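Long-range contacts in ORF10 (PDB 6RIW), which forms the ketosynthase and chain length factor didomain of a bacterial polyunsaturated fatty acid synthase and probably catalyses condensation steps that lengthen acyl chains: residues A[86-90]-A[125-129]; A[119-124]-A[171-176]; A[166-170]-A[704-708]; A[221-225]-A[260-264]; A[227-233]-A[591-596]. One frame throughout, in Å; residues are numbered along the deposited sequence.

Interaction 1: residues A[86-90]-A[125-129]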
# COMPACT_ATOMS: atom_id res chain seq x y z
N LEU A 86 -16.13 -10.36 2.59
CA LEU A 86 -14.86 -9.65 2.53
C LEU A 86 -14.39 -9.25 3.92
O LEU A 86 -15.18 -9.15 4.87
CB LEU A 86 -14.97 -8.43 1.61
CG LEU A 86 -15.32 -8.71 0.13
CD1 LEU A 86 -15.46 -7.40 -0.63
CD2 LEU A 86 -14.23 -9.55 -0.51
N ASP A 87 -13.08 -9.02 4.03
CA ASP A 87 -12.41 -8.68 5.28
C ASP A 87 -12.92 -7.35 5.86
O ASP A 87 -13.48 -6.50 5.16
CB ASP A 87 -10.89 -8.57 5.04
CG ASP A 87 -10.06 -8.52 6.32
OD1 ASP A 87 -9.79 -9.60 6.90
OD2 ASP A 87 -9.63 -7.40 6.72
N ASP A 88 -12.65 -7.18 7.16
CA ASP A 88 -12.84 -5.87 7.82
C ASP A 88 -12.25 -4.74 6.99
O ASP A 88 -12.81 -3.63 6.93
CB ASP A 88 -12.15 -5.88 9.19
CG ASP A 88 -12.93 -6.64 10.25
OD1 ASP A 88 -14.16 -6.83 10.08
OD2 ASP A 88 -12.29 -7.06 11.25
N LEU A 89 -11.07 -4.96 6.40
CA LEU A 89 -10.46 -3.91 5.58
C LEU A 89 -11.47 -3.36 4.59
O LEU A 89 -11.66 -2.14 4.49
CB LEU A 89 -9.25 -4.46 4.85
CG LEU A 89 -8.24 -3.39 4.40
CD1 LEU A 89 -6.88 -4.05 4.17
CD2 LEU A 89 -8.72 -2.72 3.16
N ASN A 90 -12.09 -4.24 3.82
CA ASN A 90 -13.04 -3.79 2.80
C ASN A 90 -14.31 -3.26 3.43
O ASN A 90 -14.85 -2.23 2.99
CB ASN A 90 -13.37 -4.94 1.85
CG ASN A 90 -12.13 -5.61 1.27
OD1 ASN A 90 -11.72 -5.30 0.16
ND2 ASN A 90 -11.52 -6.51 2.03
N PRO A 125 -0.53 -8.24 5.58
CA PRO A 125 -1.54 -9.30 5.67
C PRO A 125 -2.73 -8.85 6.50
O PRO A 125 -2.59 -8.08 7.45
CB PRO A 125 -0.79 -10.44 6.36
CG PRO A 125 0.70 -10.22 5.97
CD PRO A 125 0.83 -8.69 5.91
N THR A 126 -3.90 -9.36 6.14
CA THR A 126 -5.12 -9.12 6.91
C THR A 126 -5.57 -10.42 7.56
O THR A 126 -5.03 -11.50 7.30
CB THR A 126 -6.25 -8.56 6.05
OG1 THR A 126 -6.69 -9.57 5.13
CG2 THR A 126 -5.82 -7.28 5.28
N LYS A 127 -6.59 -10.31 8.42
CA LYS A 127 -7.07 -11.53 9.06
C LYS A 127 -7.62 -12.51 8.03
O LYS A 127 -7.48 -13.72 8.21
CB LYS A 127 -8.12 -11.18 10.13
CG LYS A 127 -7.58 -10.26 11.23
CD LYS A 127 -8.63 -10.09 12.36
CE LYS A 127 -9.86 -9.32 11.85
NZ LYS A 127 -9.56 -7.88 11.45
N SER A 128 -8.16 -12.00 6.92
CA SER A 128 -8.70 -12.86 5.88
C SER A 128 -7.64 -13.34 4.90
O SER A 128 -7.69 -14.49 4.45
CB SER A 128 -9.81 -12.14 5.11
OG SER A 128 -10.87 -11.79 5.99
N SER A 129 -6.69 -12.49 4.51
CA SER A 129 -5.70 -12.94 3.52
C SER A 129 -4.88 -14.12 4.05
O SER A 129 -4.50 -15.01 3.27
CB SER A 129 -4.81 -11.77 3.07
OG SER A 129 -3.89 -11.36 4.08
O HOH W 1 -8.04 -7.75 8.95

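Interaction 2: residues A[119-124]-A[171-176]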
# COMPACT_ATOMS: atom_id res chain seq x y z
N LEU A 119 -7.42 6.36 -1.24
CA LEU A 119 -7.55 5.63 0.02
C LEU A 119 -6.17 5.32 0.58
O LEU A 119 -5.40 4.60 -0.06
CB LEU A 119 -8.32 4.32 -0.20
CG LEU A 119 -8.50 3.41 1.01
CD1 LEU A 119 -9.52 4.03 1.95
CD2 LEU A 119 -8.93 2.00 0.55
N GLY A 120 -5.86 5.83 1.77
CA GLY A 120 -4.65 5.36 2.46
C GLY A 120 -4.87 3.95 3.00
O GLY A 120 -5.93 3.62 3.52
N ASN A 121 -3.83 3.10 2.88
CA ASN A 121 -4.02 1.69 3.22
C ASN A 121 -2.66 1.03 3.47
O ASN A 121 -1.66 1.38 2.84
CB ASN A 121 -4.77 0.97 2.09
CG ASN A 121 -5.18 -0.44 2.45
OD1 ASN A 121 -5.29 -0.79 3.62
ND2 ASN A 121 -5.39 -1.27 1.43
N LEU A 122 -2.64 0.07 4.41
CA LEU A 122 -1.45 -0.73 4.70
C LEU A 122 -1.30 -1.87 3.70
O LEU A 122 -2.28 -2.49 3.31
CB LEU A 122 -1.54 -1.33 6.11
CG LEU A 122 -1.40 -0.36 7.27
CD1 LEU A 122 -1.92 -0.96 8.59
CD2 LEU A 122 0.06 0.06 7.40
N SER A 123 -0.06 -2.16 3.30
CA SER A 123 0.22 -3.33 2.48
C SER A 123 0.60 -4.53 3.32
O SER A 123 1.58 -5.21 3.01
CB SER A 123 1.34 -3.00 1.48
OG SER A 123 0.87 -2.08 0.51
N PHE A 124 -0.14 -4.79 4.41
CA PHE A 124 0.14 -5.89 5.33
C PHE A 124 -0.88 -7.01 5.17
O PHE A 124 -2.02 -6.77 4.78
CB PHE A 124 0.04 -5.42 6.78
CG PHE A 124 1.16 -4.54 7.25
CD1 PHE A 124 2.29 -4.33 6.50
CD2 PHE A 124 1.05 -3.93 8.50
CE1 PHE A 124 3.31 -3.52 6.97
CE2 PHE A 124 2.06 -3.12 8.98
CZ PHE A 124 3.20 -2.92 8.21
N VAL A 171 -4.92 -6.96 -1.23
CA VAL A 171 -5.02 -6.17 -0.01
C VAL A 171 -4.77 -4.68 -0.28
O VAL A 171 -5.50 -3.82 0.22
CB VAL A 171 -4.05 -6.74 1.04
CG1 VAL A 171 -3.82 -5.73 2.16
CG2 VAL A 171 -4.62 -8.06 1.62
N ALA A 172 -3.74 -4.36 -1.07
CA ALA A 172 -3.29 -2.96 -1.14
C ALA A 172 -4.23 -2.08 -1.97
O ALA A 172 -4.73 -1.05 -1.48
CB ALA A 172 -1.86 -2.90 -1.67
N GLY A 173 -4.49 -2.45 -3.23
CA GLY A 173 -5.16 -1.54 -4.13
C GLY A 173 -6.65 -1.80 -4.34
O GLY A 173 -7.44 -0.86 -4.43
N TYR A 174 -7.04 -3.07 -4.42
CA TYR A 174 -8.44 -3.39 -4.69
C TYR A 174 -9.44 -2.72 -3.75
O TYR A 174 -10.55 -2.39 -4.22
CB TYR A 174 -8.63 -4.92 -4.65
CG TYR A 174 -10.02 -5.35 -5.05
CD1 TYR A 174 -10.52 -5.07 -6.32
CD2 TYR A 174 -10.84 -6.05 -4.15
CE1 TYR A 174 -11.82 -5.48 -6.69
CE2 TYR A 174 -12.13 -6.45 -4.51
CZ TYR A 174 -12.61 -6.16 -5.78
OH TYR A 174 -13.89 -6.57 -6.13
N PRO A 175 -9.17 -2.49 -2.46
CA PRO A 175 -10.19 -1.82 -1.63
C PRO A 175 -10.64 -0.48 -2.19
O PRO A 175 -11.82 -0.13 -2.05
CB PRO A 175 -9.49 -1.67 -0.27
CG PRO A 175 -8.59 -2.92 -0.23
CD PRO A 175 -8.06 -3.02 -1.64
N ALA A 176 -9.74 0.29 -2.81
CA ALA A 176 -10.15 1.55 -3.41
C ALA A 176 -11.03 1.33 -4.64
O ALA A 176 -12.01 2.04 -4.85
CB ALA A 176 -8.93 2.39 -3.77

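Interaction 3: residues A[166-170]-A[704-708]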
# COMPACT_ATOMS: atom_id res chain seq x y z
N ALA A 166 -11.05 -15.33 -2.80
CA ALA A 166 -9.72 -14.93 -3.28
C ALA A 166 -9.50 -13.42 -3.30
O ALA A 166 -8.36 -12.96 -3.15
CB ALA A 166 -9.50 -15.49 -4.69
N ASP A 167 -10.55 -12.63 -3.51
CA ASP A 167 -10.37 -11.17 -3.56
C ASP A 167 -9.82 -10.63 -2.24
O ASP A 167 -9.30 -9.51 -2.20
CB ASP A 167 -11.70 -10.46 -3.90
CG ASP A 167 -12.07 -10.52 -5.40
OD1 ASP A 167 -11.24 -10.95 -6.24
OD2 ASP A 167 -13.21 -10.13 -5.73
N ASN A 168 -9.95 -11.37 -1.14
CA ASN A 168 -9.34 -10.97 0.12
C ASN A 168 -7.81 -10.96 0.09
O ASN A 168 -7.19 -10.41 1.00
CB ASN A 168 -9.84 -11.90 1.23
CG ASN A 168 -11.28 -11.59 1.62
OD1 ASN A 168 -11.58 -10.48 2.07
ND2 ASN A 168 -12.19 -12.54 1.40
N ALA A 169 -7.18 -11.51 -0.94
CA ALA A 169 -5.73 -11.37 -1.02
C ALA A 169 -5.29 -10.11 -1.76
O ALA A 169 -4.08 -9.82 -1.79
CB ALA A 169 -5.14 -12.60 -1.72
N LEU A 170 -6.22 -9.37 -2.35
CA LEU A 170 -5.90 -8.14 -3.08
C LEU A 170 -5.95 -6.99 -2.08
O LEU A 170 -6.87 -6.17 -2.03
CB LEU A 170 -6.87 -7.92 -4.25
CG LEU A 170 -7.02 -9.10 -5.24
CD1 LEU A 170 -8.08 -8.80 -6.27
CD2 LEU A 170 -5.69 -9.40 -5.92
N LEU A 704 -2.83 -17.48 -5.85
CA LEU A 704 -3.85 -16.44 -5.96
C LEU A 704 -4.38 -16.33 -7.39
O LEU A 704 -5.60 -16.29 -7.61
CB LEU A 704 -3.26 -15.10 -5.50
CG LEU A 704 -4.15 -13.88 -5.75
CD1 LEU A 704 -5.51 -14.06 -5.03
CD2 LEU A 704 -3.47 -12.59 -5.30
N ARG A 705 -3.49 -16.21 -8.38
CA ARG A 705 -3.96 -15.89 -9.71
C ARG A 705 -4.64 -17.08 -10.36
O ARG A 705 -5.51 -16.87 -11.21
CB ARG A 705 -2.81 -15.39 -10.59
CG ARG A 705 -2.06 -14.19 -9.94
CD ARG A 705 -2.97 -12.98 -9.72
NE ARG A 705 -2.25 -11.90 -9.02
CZ ARG A 705 -2.74 -10.68 -8.80
NH1 ARG A 705 -3.96 -10.34 -9.24
NH2 ARG A 705 -2.00 -9.80 -8.13
N GLN A 706 -4.32 -18.30 -9.94
CA GLN A 706 -5.09 -19.46 -10.41
C GLN A 706 -6.57 -19.34 -10.10
O GLN A 706 -7.39 -19.97 -10.78
CB GLN A 706 -4.55 -20.75 -9.78
CG GLN A 706 -3.38 -21.35 -10.52
CD GLN A 706 -3.30 -22.84 -10.27
OE1 GLN A 706 -3.22 -23.62 -11.21
NE2 GLN A 706 -3.36 -23.25 -8.98
N HIS A 707 -6.95 -18.59 -9.04
CA HIS A 707 -8.36 -18.39 -8.74
C HIS A 707 -9.09 -17.58 -9.81
O HIS A 707 -10.31 -17.66 -9.87
CB HIS A 707 -8.56 -17.68 -7.38
CG HIS A 707 -8.02 -18.44 -6.21
ND1 HIS A 707 -8.34 -19.76 -5.98
CD2 HIS A 707 -7.17 -18.08 -5.22
CE1 HIS A 707 -7.72 -20.18 -4.89
NE2 HIS A 707 -6.99 -19.18 -4.41
N TYR A 708 -8.36 -16.87 -10.68
CA TYR A 708 -8.97 -16.03 -11.71
C TYR A 708 -8.89 -16.63 -13.11
O TYR A 708 -9.67 -16.22 -13.98
CB TYR A 708 -8.32 -14.64 -11.71
CG TYR A 708 -8.50 -13.99 -10.35
CD1 TYR A 708 -9.73 -13.45 -9.98
CD2 TYR A 708 -7.46 -13.96 -9.44
CE1 TYR A 708 -9.91 -12.87 -8.70
CE2 TYR A 708 -7.62 -13.38 -8.17
CZ TYR A 708 -8.84 -12.84 -7.81
OH TYR A 708 -8.96 -12.27 -6.55

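Interaction 4: residues A[221-225]-A[260-264]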
# COMPACT_ATOMS: atom_id res chain seq x y z
N GLY A 221 -9.72 9.32 2.22
CA GLY A 221 -9.81 8.66 3.50
C GLY A 221 -8.72 7.63 3.63
O GLY A 221 -7.76 7.62 2.85
N ALA A 222 -8.88 6.76 4.63
CA ALA A 222 -7.88 5.73 4.89
C ALA A 222 -8.49 4.63 5.74
O ALA A 222 -9.52 4.82 6.40
CB ALA A 222 -6.64 6.30 5.59
N VAL A 223 -7.82 3.48 5.75
CA VAL A 223 -8.24 2.32 6.51
C VAL A 223 -6.97 1.66 7.02
O VAL A 223 -5.92 1.67 6.35
CB VAL A 223 -9.10 1.35 5.66
CG1 VAL A 223 -8.31 0.85 4.44
CG2 VAL A 223 -9.58 0.16 6.49
N SER A 224 -7.04 1.19 8.27
CA SER A 224 -5.98 0.44 8.93
C SER A 224 -6.67 -0.80 9.48
O SER A 224 -7.37 -0.73 10.50
CB SER A 224 -5.32 1.28 10.03
OG SER A 224 -4.59 0.49 10.95
N ALA A 225 -6.49 -1.95 8.81
CA ALA A 225 -7.13 -3.20 9.23
C ALA A 225 -6.21 -4.39 8.96
O ALA A 225 -6.64 -5.46 8.52
CB ALA A 225 -8.46 -3.42 8.52
N GLY A 260 -3.37 0.95 16.57
CA GLY A 260 -4.82 0.96 16.49
C GLY A 260 -5.28 0.66 15.08
O GLY A 260 -4.47 0.49 14.16
N GLU A 261 -6.59 0.60 14.91
CA GLU A 261 -7.20 0.25 13.65
C GLU A 261 -8.47 1.08 13.47
O GLU A 261 -8.95 1.71 14.41
CB GLU A 261 -7.51 -1.26 13.60
CG GLU A 261 -8.27 -1.73 14.82
CD GLU A 261 -8.62 -3.22 14.79
OE1 GLU A 261 -7.88 -4.01 14.15
OE2 GLU A 261 -9.65 -3.60 15.40
N GLY A 262 -8.98 1.10 12.25
CA GLY A 262 -10.22 1.80 11.96
C GLY A 262 -10.16 2.40 10.57
O GLY A 262 -9.31 2.05 9.76
N ALA A 263 -11.09 3.34 10.32
CA ALA A 263 -11.24 3.91 8.98
C ALA A 263 -11.91 5.27 9.09
O ALA A 263 -12.61 5.57 10.05
CB ALA A 263 -12.07 3.00 8.06
N GLY A 264 -11.66 6.11 8.07
CA GLY A 264 -12.34 7.39 7.98
C GLY A 264 -12.48 7.81 6.53
O GLY A 264 -11.72 7.37 5.66

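Interaction 5: residues A[227-233]-A[591-596]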
# COMPACT_ATOMS: atom_id res chain seq x y z
N ASP A 227 -3.70 -7.53 9.99
CA ASP A 227 -3.67 -8.57 11.00
C ASP A 227 -2.99 -8.02 12.25
O ASP A 227 -1.79 -7.69 12.23
CB ASP A 227 -2.92 -9.80 10.46
CG ASP A 227 -2.75 -10.91 11.51
OD1 ASP A 227 -3.28 -10.78 12.63
OD2 ASP A 227 -2.07 -11.91 11.19
N PRO A 228 -3.73 -7.87 13.35
CA PRO A 228 -3.13 -7.33 14.58
C PRO A 228 -1.90 -8.08 15.07
O PRO A 228 -1.01 -7.46 15.67
CB PRO A 228 -4.28 -7.40 15.60
CG PRO A 228 -5.54 -7.32 14.74
CD PRO A 228 -5.18 -8.11 13.49
N MET A 229 -1.82 -9.40 14.83
CA MET A 229 -0.61 -10.12 15.24
C MET A 229 0.60 -9.65 14.45
O MET A 229 1.69 -9.49 15.02
CB MET A 229 -0.80 -11.63 15.08
CG MET A 229 0.45 -12.40 15.49
SD MET A 229 0.39 -14.16 15.11
CE MET A 229 -0.90 -14.65 16.25
N PHE A 230 0.42 -9.39 13.15
CA PHE A 230 1.50 -8.87 12.33
C PHE A 230 1.92 -7.49 12.79
O PHE A 230 3.13 -7.19 12.87
CB PHE A 230 1.05 -8.83 10.86
CG PHE A 230 2.16 -8.53 9.88
CD1 PHE A 230 2.48 -7.23 9.54
CD2 PHE A 230 2.86 -9.57 9.29
CE1 PHE A 230 3.51 -6.95 8.63
CE2 PHE A 230 3.88 -9.32 8.37
CZ PHE A 230 4.21 -8.00 8.05
N VAL A 231 0.94 -6.64 13.13
CA VAL A 231 1.23 -5.28 13.59
C VAL A 231 1.97 -5.30 14.92
O VAL A 231 2.95 -4.57 15.13
CB VAL A 231 -0.08 -4.47 13.70
CG1 VAL A 231 0.18 -3.15 14.41
CG2 VAL A 231 -0.68 -4.26 12.31
N ASN A 232 1.47 -6.09 15.86
CA ASN A 232 2.02 -6.02 17.21
C ASN A 232 3.38 -6.70 17.30
O ASN A 232 4.23 -6.27 18.09
CB ASN A 232 1.02 -6.64 18.19
CG ASN A 232 -0.15 -5.71 18.49
OD1 ASN A 232 -0.58 -4.91 17.63
ND2 ASN A 232 -0.65 -5.78 19.72
N MET A 233 3.60 -7.76 16.53
CA MET A 233 4.95 -8.31 16.43
C MET A 233 5.92 -7.27 15.89
O MET A 233 7.07 -7.18 16.34
CB MET A 233 4.96 -9.56 15.55
CG MET A 233 4.28 -10.76 16.18
SD MET A 233 5.09 -11.34 17.70
CE MET A 233 3.91 -12.57 18.26
N TYR A 591 5.64 -14.99 7.57
CA TYR A 591 6.07 -14.60 8.91
C TYR A 591 5.12 -15.14 9.98
O TYR A 591 5.56 -15.78 10.95
CB TYR A 591 6.20 -13.08 9.01
CG TYR A 591 6.57 -12.70 10.41
CD1 TYR A 591 7.79 -13.07 10.95
CD2 TYR A 591 5.67 -12.01 11.22
CE1 TYR A 591 8.12 -12.77 12.26
CE2 TYR A 591 6.00 -11.68 12.53
CZ TYR A 591 7.22 -12.07 13.04
OH TYR A 591 7.54 -11.76 14.33
N ARG A 592 3.82 -14.89 9.83
CA ARG A 592 2.88 -15.55 10.75
C ARG A 592 2.88 -17.07 10.53
O ARG A 592 2.65 -17.84 11.47
CB ARG A 592 1.47 -14.98 10.60
CG ARG A 592 0.50 -15.61 11.61
CD ARG A 592 -0.86 -14.92 11.67
NE ARG A 592 -1.71 -15.67 12.61
CZ ARG A 592 -2.76 -15.17 13.25
NH1 ARG A 592 -3.12 -13.91 13.05
NH2 ARG A 592 -3.46 -15.93 14.09
N GLY A 593 3.13 -17.51 9.29
CA GLY A 593 3.31 -18.93 9.04
C GLY A 593 4.32 -19.56 9.98
O GLY A 593 4.17 -20.71 10.39
N ARG A 594 5.37 -18.81 10.33
CA ARG A 594 6.32 -19.27 11.35
C ARG A 594 5.78 -19.07 12.77
O ARG A 594 5.75 -20.00 13.58
CB ARG A 594 7.65 -18.53 11.16
CG ARG A 594 8.63 -18.66 12.33
CD ARG A 594 9.62 -17.49 12.47
NE ARG A 594 10.21 -17.57 13.81
CZ ARG A 594 11.29 -18.27 14.12
NH1 ARG A 594 11.94 -18.93 13.18
NH2 ARG A 594 11.71 -18.32 15.39
N VAL A 595 5.36 -17.86 13.08
CA VAL A 595 5.07 -17.49 14.47
C VAL A 595 3.95 -18.35 15.04
O VAL A 595 4.01 -18.79 16.20
CB VAL A 595 4.73 -15.99 14.54
CG1 VAL A 595 4.05 -15.66 15.84
CG2 VAL A 595 6.01 -15.15 14.32
N ASN A 596 2.94 -18.64 14.22
CA ASN A 596 1.74 -19.32 14.72
C ASN A 596 2.00 -20.78 15.08
O ASN A 596 1.20 -21.39 15.80
CB ASN A 596 0.64 -19.21 13.67
CG ASN A 596 -0.74 -19.08 14.28
OD1 ASN A 596 -1.51 -18.19 13.90
ND2 ASN A 596 -1.09 -20.00 15.19
O HOH W 2 -5.50 -11.99 13.57

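Interaction 1: residues A[86-90]-A[125-129]
Asp87 and Ser128 mark the closest approach of the backbones, their CA atoms 5.6 Å apart where the start of helix 88-104 meets the loop running into helix 129-148. The carboxylate of Asp87 carries the contact. With CG anti to the backbone N (chi1 -167°), the side chain reaches across to the loop. OD1 accepts twice from one residue: Ser128 OG donates to Asp87 OD1 at 2.6 Å on the anti lone pair, and Ser128 N donates to the same oxygen at 2.9 Å from well out of the carboxylate plane. As the N-cap of its own helix, Asp87 also accepts a nearly straight bond on OD2 from Leu89 N at 2.9 Å. One acid thus fixes both a helix start and the loop. Across the loop, Thr126 and Ser129 form a capping box, Thr126 OG1 accepting from Ser129 N and Ser129 OG from Thr126 N. Lys127, its chain bent near the end, brings NZ to within 2.9 Å of Asp88 OD2 in a salt bridge. A water joins Asp87 OD2 to Lys127 N and NZ. Leu89 CD1 adds an apolar touch, meeting Thr126 CG2 at 3.6 Å. Around this corner of the ketosynthase, Leu86, Leu89 and Asn90 pack on helix 174-183, while Pro125 and Lys127 lean on helix 228-237; Ser129 OG is also bonded to His589.

Interaction 2: residues A[119-124]-A[171-176]
Leu119 and Asn121, met by Val171 and Ala172, account for much of the surface buried in the ketosynthase core, where the end of strand 115-120 and the loop after it pass beside the turn into helix 174-183. Leu119 points at the helix: its CD2 branch meets Pro175 CB at 3.8 Å, the two side chains crossing at about a right angle, and its CB rests 4.1 Å from Ala176 CB. Asn121 supplies the polar link. Because CG stands anti to the backbone N (chi1 -171°), the amide reaches the opposite loop and ND2 serves two successive carbonyls. The bond from Asn121 ND2 to Ala172 O is 3.0 Å long, close to the amide plane and with an N-H...O angle of 156°; that from Asn121 ND2 to Val171 O, 2.8 Å, is bent and weak. Val171 points its CG1 branch between backbone oxygens, 3.3 Å from Phe124 O and farther from Leu122 O, while the Ala172 methyl lies beside Ser123 OG. A leucine in place of Asn121 would probably leave both loop carbonyls without their amide donor and the turn into the helix less firmly held. Leu89 of helix 88-104 packs on Asn121, Val171 and Pro175 alike. One buried amide nitrogen thus holds Ala172 O with a sound bond and Val171 O with a weak one, while aliphatic groups complete the join of strand end to helix.

Interaction 3: residues A[166-170]-A[704-708]
Tyr708 lays its ring nearly in the plane of the Asp167 carboxylate, the two flat groups only 15° apart, so that acid and phenol meet edge on. Tyr708 OH donates to Asp167 OD1 at 2.7 Å, using the anti lone pair. Asp167 OD1 is shared with Arg873 in a salt bridge, while OD2 is bonded to Tyr82 OH. Leu170 comes at the tyrosine from the opposite direction, CD1 lying 3.6 Å from Tyr708 OH, while its other branch, CD2, meets Leu704 CD2 obliquely at 3.9 Å. Without the hydroxyl, a phenylalanine at Tyr708 would probably leave Asp167 OD1 with Arg873 but without its phenol donor, and open a small gap beside Leu170 CD1. Leu704, with CG anti to the backbone N (chi1 172°), sends CD1 to the methyl of Ala169, 3.6 Å from Ala169 CB, and sets CD2 over the rim of one face of the Arg705 guanidinium, whose NE is held by Asn701. Ala166 CB slants against His707 CD2 at 3.5 Å; ND1 of that ring accepts from Gln956 N. The contact joins the two halves of the didomain: the 3-10 turn before helix 174-183 of the ketosynthase, itself packed through Ala169 on helix 129-148, docks against the C-terminal end of helix 699-706 in the second, ketosynthase-like domain.

Interaction 4: residues A[221-225]-A[260-264]
Ser224 and Gly262 exchange both of their backbone bonds where strands 217-224 and 259-270 pair antiparallel in the ketosynthase, a member of the thiolase-like superfamily: Ser224 N donates to Gly262 O at 2.8 Å, and Gly262 N returns to Ser224 O at 3.0 Å. A second hydrogen-bonded pair follows, with Gly264 N reaching Ala222 O at 3.0 Å and Ala222 N reaching Gly264 O at 3.1 Å. Between them Val223 and Ala263 form a non-hydrogen-bonded pair whose CA atoms come within 4.2 Å of each other, and Val223 CG2 packs on Ala263 CB. Their own polar groups turn outward: the backbone of Val223 bonds to Gly120 of strand 115-120, its carbonyl takes Thr371 OG1, and the backbone of Ala263 pairs with Leu12. Ser224 OG, set opposite the backbone N (chi1 162°), is turned toward Gly260 and lies 3.2 Å from Gly260 O, at best a weak bond, while Glu261 sends OE2 to Ile66 N. Glycines allow the close fit. A side chain on Gly221 would strike Gly264 O, and the backbone angles of Gly262 themselves call for glycine. The backbone N and O atoms of Ala222, Ser224, Gly262 and Gly264 thus satisfy one another, so the pairing rests on main-chain bonds, with side chains serving mainly backbone groups at its margins.

Interaction 5: residues A[227-233]-A[591-596]
Arg592, with CG anti to the backbone N (chi1 -177°) and extended as far as NE, stretches its guanidinium to Asp227, while Met229, bent at its last torsion (chi3 -68°), folds its methyl over the same group. Arg592 NH1 forms a salt bridge with Asp227 OD2 at 2.9 Å, in the guanidinium plane and on the syn side of the carboxylate. Water 2 closes a second link, donating to Asp227 OD1 and accepting from Arg592 NH1. Asp227 OD1 also caps helix 228-237 by accepting from Met229 N at 3.0 Å. On the other side of the guanidinium, NE and NH2 grip one atom side-on: Arg592 NE to Asn596 OD1 is 2.8 Å and Arg592 NH2 to Asn596 OD1 is 3.0 Å. With bonds at its edges fixing the plane, one face receives Met229 CE over its centre, 3.6 Å from Arg592 CZ. The helix segments run almost perpendicular, at 86°. Farther along helix 228-237, Met233 CB abuts the edge of the Tyr591 ring, 3.6 Å from Tyr591 OH, and Met233 CE touches Val595 CG1 at 3.9 Å; Phe230 slants against the same tyrosine. Asn130 also bonds Asp227 OD2 and Met41 O takes Arg592 NH2. With these, Asn596 and the water around it, the buried ion pair between ketosynthase and ketosynthase-like partner is likely to keep its charges, while Met229 covers one guanidinium face.

In the fold
Interactions 1, 2 and 4 lie wholly within the ketosynthase, their centres 10 to 12 Å apart, and meet around Leu89 of helix 88-104. Interactions 2 and 4 share a sheet, since strands 115-120 and 217-224 are neighbours in it. Along the chain, 86-90 with 125-129 crosses 119-124 with 171-176, and 221-225 with 260-264 comes later, crossing interaction 5. Interactions 3 and 5 each have one segment in the second, ketosynthase-like domain, at points about 21 Å apart between centres, and interactions 4 and 5 are nested inside the long loop that interaction 3 closes. Asn168 ties interaction 1 to 3, and Pro125 ties it to 5, so the ketosynthase core connects with two separate patches of the interdomain boundary.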